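Local atomic coordinates of thermospermine synthase (Medicago truncatula, PDB entry 6BQ7), a protein that probably transfers an aminopropyl group from decarboxylated S-adenosylmethionine to spermidine, yielding thermospermine and S-methyl-5'-thioadenosine. Residues E81-I86 / H250-A255; F106-G111 / D176-D181. All coordinates share one frame; numbering follows the deposited sequence.

Contact 1: residues E81-I86 / H250-A255; sequences ETDEFI and HIPSYA. With SPD (spermidine), chain C.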
loop_
_atom_site.group_PDB
_atom_site.type_symbol
_atom_site.label_atom_id
_atom_site.label_comp_id
_atom_site.label_asym_id
_atom_site.label_seq_id
_atom_site.Cartn_x
_atom_site.Cartn_y
_atom_site.Cartn_z
ATOM N N GLU A 81 10.098 17.447 9.675
ATOM C CA GLU A 81 10.993 18.593 9.623
ATOM C C GLU A 81 10.315 19.806 8.992
ATOM O O GLU A 81 10.490 20.939 9.467
ATOM C CB GLU A 81 12.264 18.181 8.857
ATOM C CG GLU A 81 13.116 19.311 8.295
ATOM C CD GLU A 81 14.240 18.802 7.374
ATOM O OE1 GLU A 81 15.131 19.600 7.008
ATOM O OE2 GLU A 81 14.234 17.604 7.021
ATOM N N THR A 82 9.524 19.604 7.932
ATOM C CA THR A 82 8.967 20.772 7.238
ATOM C C THR A 82 7.898 21.492 8.053
ATOM O O THR A 82 7.670 22.691 7.841
ATOM C CB THR A 82 8.375 20.371 5.890
ATOM O OG1 THR A 82 7.409 19.333 6.093
ATOM C CG2 THR A 82 9.452 19.882 4.956
ATOM N N ASP A 83 7.202 20.803 8.962
ATOM C CA ASP A 83 6.096 21.481 9.620
ATOM C C ASP A 83 5.969 21.208 11.111
ATOM O O ASP A 83 4.944 21.596 11.693
ATOM C CB ASP A 83 4.751 21.164 8.937
ATOM C CG ASP A 83 4.404 19.686 8.950
ATOM O OD1 ASP A 83 4.905 18.948 9.829
ATOM O OD2 ASP A 83 3.599 19.274 8.085
ATOM N N GLU A 84 6.961 20.583 11.759
ATOM C CA GLU A 84 6.875 20.463 13.214
ATOM C C GLU A 84 6.808 21.833 13.885
ATOM O O GLU A 84 6.274 21.946 15.002
ATOM C CB GLU A 84 8.043 19.648 13.784
ATOM C CG GLU A 84 9.435 20.188 13.486
ATOM C CD GLU A 84 9.965 21.190 14.526
ATOM O OE1 GLU A 84 9.248 21.550 15.481
ATOM O OE2 GLU A 84 11.117 21.646 14.371
ATOM N N PHE A 85 7.328 22.888 13.235
ATOM C CA PHE A 85 7.225 24.223 13.827
ATOM C C PHE A 85 5.782 24.609 14.097
ATOM O O PHE A 85 5.500 25.315 15.077
ATOM C CB PHE A 85 7.913 25.285 12.948
ATOM C CG PHE A 85 7.181 25.629 11.666
ATOM C CD1 PHE A 85 7.445 24.929 10.487
ATOM C CD2 PHE A 85 6.278 26.686 11.623
ATOM C CE1 PHE A 85 6.794 25.275 9.296
ATOM C CE2 PHE A 85 5.620 27.034 10.442
ATOM C CZ PHE A 85 5.873 26.327 9.282
ATOM N N ILE A 86 4.846 24.158 13.258
ATOM C CA ILE A 86 3.446 24.495 13.500
ATOM C C ILE A 86 2.996 23.909 14.823
ATOM O O ILE A 86 2.407 24.597 15.666
ATOM C CB ILE A 86 2.544 23.999 12.358
ATOM C CG1 ILE A 86 2.934 24.632 11.019
ATOM C CG2 ILE A 86 1.078 24.307 12.711
ATOM C CD1 ILE A 86 2.188 24.026 9.841
ATOM N N HIS A 250 -4.177 23.116 11.307
ATOM C CA HIS A 250 -3.818 22.076 10.362
ATOM C C HIS A 250 -2.326 21.780 10.427
ATOM O O HIS A 250 -1.501 22.698 10.440
ATOM C CB HIS A 250 -4.207 22.507 8.947
ATOM C CG HIS A 250 -3.973 21.448 7.912
ATOM N ND1 HIS A 250 -3.089 21.616 6.866
ATOM C CD2 HIS A 250 -4.498 20.204 7.769
ATOM C CE1 HIS A 250 -3.080 20.521 6.120
ATOM N NE2 HIS A 250 -3.924 19.650 6.649
ATOM N N ILE A 251 -1.979 20.495 10.467
ATOM C CA ILE A 251 -0.582 20.082 10.356
ATOM C C ILE A 251 -0.486 19.100 9.197
ATOM O O ILE A 251 -0.958 17.955 9.302
ATOM C CB ILE A 251 -0.077 19.513 11.689
ATOM C CG1 ILE A 251 -0.273 20.615 12.760
ATOM C CG2 ILE A 251 1.375 19.085 11.576
ATOM C CD1 ILE A 251 0.194 20.280 14.133
ATOM N N PRO A 252 0.091 19.514 8.064
ATOM C CA PRO A 252 0.020 18.664 6.861
ATOM C C PRO A 252 0.567 17.270 7.071
ATOM O O PRO A 252 -0.045 16.299 6.606
ATOM C CB PRO A 252 0.843 19.441 5.824
ATOM C CG PRO A 252 0.784 20.878 6.300
ATOM C CD PRO A 252 0.771 20.798 7.816
ATOM N N SER A 253 1.712 17.137 7.746
ATOM C CA SER A 253 2.272 15.813 7.960
ATOM C C SER A 253 1.360 14.939 8.817
ATOM O O SER A 253 1.512 13.715 8.806
ATOM C CB SER A 253 3.656 15.916 8.609
ATOM O OG SER A 253 3.503 16.447 9.914
ATOM N N TYR A 254 0.410 15.502 9.519
ATOM C CA TYR A 254 -0.496 14.707 10.323
ATOM C C TYR A 254 -1.746 14.360 9.576
ATOM O O TYR A 254 -2.545 13.657 10.055
ATOM C CB TYR A 254 -0.934 15.483 11.537
ATOM C CG TYR A 254 0.073 15.672 12.578
ATOM C CD1 TYR A 254 1.350 15.302 12.381
ATOM C CD2 TYR A 254 -0.245 16.267 13.749
ATOM C CE1 TYR A 254 2.294 15.492 13.328
ATOM C CE2 TYR A 254 0.691 16.470 14.707
ATOM C CZ TYR A 254 1.965 16.068 14.489
ATOM O OH TYR A 254 2.926 16.251 15.424
ATOM N N ALA A 255 -1.894 14.900 8.398
ATOM C CA ALA A 255 -3.074 14.768 7.594
ATOM C C ALA A 255 -4.349 15.033 8.350
ATOM O O ALA A 255 -5.283 14.305 8.140
ATOM C CB ALA A 255 -3.133 13.427 6.905
HETATM N N1 SPD C . 0.097 10.898 12.892
HETATM C C2 SPD C . -0.719 11.571 13.881
HETATM C C3 SPD C . 0.159 12.589 14.586
HETATM C C4 SPD C . 0.292 12.221 16.059
HETATM C C5 SPD C . 0.895 13.413 16.799
HETATM N N6 SPD C . 1.041 13.123 18.215
HETATM C C7 SPD C . 1.263 14.369 18.931
HETATM C C8 SPD C . 1.941 14.072 20.267
HETATM C C9 SPD C . 3.441 14.315 20.148
HETATM N N10 SPD C . 4.073 14.027 21.426
#
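Asp83, just ahead of helix 84-98, and Ile86 in its first turn face 250-255, which runs from strand 243-251 into the short 3-10 segment 252-254. The nearest CA pair is Ile86 and Ile251, 6.8 Å apart, and side chains from 81-86 span the gap. The 3-10 turn is closed by the bond from Tyr254 N to Ile251 O, and it presents Ser253 N to the carboxylate of Asp83. That carboxylate is gripped twice by one residue: Ser253 OG donates to Asp83 OD1 at 2.9 Å through the syn lone pair, and Ser253 N reaches Asp83 OD2 at 2.9 Å, on the syn side and 16° out of the carboxylate plane. Two bonds to different oxygens restrain rotation of the group. Asp83 CG lies between its own backbone N and carbonyl carbon (chi1 60°), which carries the carboxylate across to the turn, where OD2 also rests 3.2 Å from Pro252 CD. Beside this polar pair the contact is apolar: Ile86 CG2 packs on Ile251 CG1 at 3.9 Å, the two side chains running past each other in opposite directions, while Ile86 CD1 meets Pro252 CD at 4.1 Å. Ile251 CG2 lies 3.7 Å above the centre of one face of the Tyr254 ring; spermidine C3 covers the opposite face at 3.5 Å, so the turn forms part of the polyamine pocket. Strand 76-80 touches Ser253 and Tyr254, and Tyr254 OH bonds to Gln78 O; strand 256-264 backs Ile251 through Trp258 and Trp260, and Ile223 of the second subunit packs on Ile86 and Pro252.

Contact 2: residues F106-G111 / D176-D181; sequences FIMGGG and DVIVGD. With SPD (spermidine), chain C.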
loop_
_atom_site.group_PDB
_atom_site.type_symbol
_atom_site.label_atom_id
_atom_site.label_comp_id
_atom_site.label_asym_id
_atom_site.label_seq_id
_atom_site.Cartn_x
_atom_site.Cartn_y
_atom_site.Cartn_z
ATOM N N PHE A 106 7.282 23.255 33.257
ATOM C CA PHE A 106 7.437 21.810 33.308
ATOM C C PHE A 106 6.810 21.230 32.046
ATOM O O PHE A 106 5.686 21.598 31.689
ATOM C CB PHE A 106 6.750 21.280 34.572
ATOM C CG PHE A 106 6.993 19.828 34.863
ATOM C CD1 PHE A 106 6.160 18.857 34.342
ATOM C CD2 PHE A 106 8.014 19.439 35.728
ATOM C CE1 PHE A 106 6.365 17.504 34.649
ATOM C CE2 PHE A 106 8.229 18.091 36.031
ATOM C CZ PHE A 106 7.406 17.130 35.500
ATOM N N ILE A 107 7.534 20.355 31.354
ATOM C CA ILE A 107 7.013 19.653 30.176
ATOM C C ILE A 107 6.714 18.217 30.566
ATOM O O ILE A 107 7.633 17.464 30.910
ATOM C CB ILE A 107 8.010 19.663 29.009
ATOM C CG1 ILE A 107 8.406 21.069 28.582
ATOM C CG2 ILE A 107 7.436 18.905 27.803
ATOM C CD1 ILE A 107 9.685 21.075 27.724
ATOM N N MET A 108 5.448 17.811 30.487
ATOM C CA MET A 108 5.131 16.388 30.551
ATOM C C MET A 108 5.404 15.758 29.184
ATOM O O MET A 108 4.672 16.012 28.219
ATOM C CB MET A 108 3.685 16.185 30.962
ATOM C CG MET A 108 3.264 17.058 32.144
ATOM S SD MET A 108 1.693 16.471 32.769
ATOM C CE MET A 108 0.606 17.090 31.496
ATOM N N GLY A 109 6.450 14.946 29.091
ATOM C CA GLY A 109 6.846 14.370 27.812
ATOM C C GLY A 109 7.919 15.216 27.150
ATOM O O GLY A 109 8.931 15.546 27.777
ATOM N N GLY A 110 7.698 15.571 25.887
ATOM C CA GLY A 110 8.605 16.468 25.183
ATOM C C GLY A 110 10.002 15.942 24.905
ATOM O O GLY A 110 10.924 16.742 24.722
ATOM N N GLY A 111 10.192 14.621 24.854
ATOM C CA GLY A 111 11.532 14.058 24.704
ATOM C C GLY A 111 12.250 14.408 23.409
ATOM O O GLY A 111 13.484 14.290 23.337
ATOM N N ASP A 176 5.011 28.195 36.413
ATOM C CA ASP A 176 4.108 29.172 35.816
ATOM C C ASP A 176 3.320 28.564 34.672
ATOM O O ASP A 176 2.168 28.944 34.434
ATOM C CB ASP A 176 4.865 30.403 35.325
ATOM C CG ASP A 176 5.707 31.048 36.409
ATOM O OD1 ASP A 176 5.130 31.450 37.447
ATOM O OD2 ASP A 176 6.924 31.230 36.213
ATOM N N VAL A 177 3.925 27.628 33.976
ATOM C CA VAL A 177 3.261 26.922 32.900
ATOM C C VAL A 177 3.632 25.438 32.944
ATOM O O VAL A 177 4.713 25.101 33.239
ATOM C CB VAL A 177 3.649 27.471 31.505
ATOM C CG1 VAL A 177 2.920 26.771 30.388
ATOM C CG2 VAL A 177 3.430 28.959 31.341
ATOM N N ILE A 178 2.679 24.572 32.729
ATOM C CA ILE A 178 2.941 23.149 32.560
ATOM C C ILE A 178 2.430 22.753 31.184
ATOM O O ILE A 178 1.289 23.074 30.827
ATOM C CB ILE A 178 2.288 22.303 33.667
ATOM C CG1 ILE A 178 2.915 22.644 35.013
ATOM C CG2 ILE A 178 2.490 20.799 33.364
ATOM C CD1 ILE A 178 2.118 22.182 36.205
ATOM N N VAL A 179 3.276 22.088 30.408
ATOM C CA VAL A 179 2.992 21.757 29.017
ATOM C C VAL A 179 2.809 20.246 28.917
ATOM O O VAL A 179 3.714 19.482 29.267
ATOM C CB VAL A 179 4.114 22.250 28.088
ATOM C CG1 VAL A 179 3.853 21.836 26.641
ATOM C CG2 VAL A 179 4.267 23.769 28.220
ATOM N N GLY A 180 1.623 19.816 28.482
ATOM C CA GLY A 180 1.380 18.413 28.218
ATOM C C GLY A 180 1.749 18.064 26.794
ATOM O O GLY A 180 1.079 18.489 25.843
ATOM N N ASP A 181 2.822 17.297 26.629
ATOM C CA ASP A 181 3.235 16.872 25.296
ATOM C C ASP A 181 3.325 15.356 25.223
ATOM O O ASP A 181 4.341 14.808 24.775
ATOM C CB ASP A 181 4.572 17.505 24.916
ATOM C CG ASP A 181 4.865 17.408 23.421
ATOM O OD1 ASP A 181 3.990 16.918 22.659
ATOM O OD2 ASP A 181 5.975 17.830 23.020
HETATM N N1 SPD C . 0.097 10.898 12.892
HETATM C C2 SPD C . -0.719 11.571 13.881
HETATM C C3 SPD C . 0.159 12.589 14.586
HETATM C C4 SPD C . 0.292 12.221 16.059
HETATM C C5 SPD C . 0.895 13.413 16.799
HETATM N N6 SPD C . 1.041 13.123 18.215
HETATM C C7 SPD C . 1.263 14.369 18.931
HETATM C C8 SPD C . 1.941 14.072 20.267
HETATM C C9 SPD C . 3.441 14.315 20.148
HETATM N N10 SPD C . 4.073 14.027 21.426
#
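Asp181 CG is anti to the backbone N (chi1 -164°), which swings the carboxylate past the end of its strand to the spermidine, and Met108, bent at chi3 (-75°), curls its CE back over Gly180 CA at 3.6 Å. The two segments run in parallel next to each other, on strands 104-107 and 175-181 at the centre of the Rossmann-like sheet. Four backbone bonds join them alternately, from Phe106 N to Val177 O, Val179 N to Phe106 O, Met108 N to Val179 O and Asp181 N to Met108 O. On one face Ile107 lies beside Val179, under helix 114-119; on the other, the side chains of Met108 and Ile178 cross at a slant, with Met108 CG 4.0 Å from Ile178 CG2. Pairing runs on to Gly109 opposite Asp181, where a CB would jam against Met108 O and Asp181 O; the chain departs at Gly110, whose positive phi suits glycine and where a CB would strike Ile107 CG2. Asp181, the predicted proton acceptor, is buried, with OD2 bonded to Thr115 OG1 and OD1 to Tyr87 OH. These partners hold the carboxylate at the strand end, where Asp181 OD1 accepts a hydrogen bond from spermidine N10 at 3.1 Å.

Overall arrangement
Both contacts are buried, but contact 2 lies nearer the centre of the chain, in the middle of the seven-stranded sheet, whereas contact 1 sits at its margin, joining the outermost strand 243-251 to helix 84-98 and reaching the second subunit. Their centres are 20 Å apart and their nearest atoms about 7 Å. Regular backbone bonding between strands carries contact 2; contact 1 rests on one carboxylate taking a backbone and a side-chain bond from a turn, next to a small patch of isoleucine and proline. Spermidine spans the two, its carbon chain at contact 1 and one terminal amine at contact 2. Tyr87 of helix 84-98 is a neighbour of both.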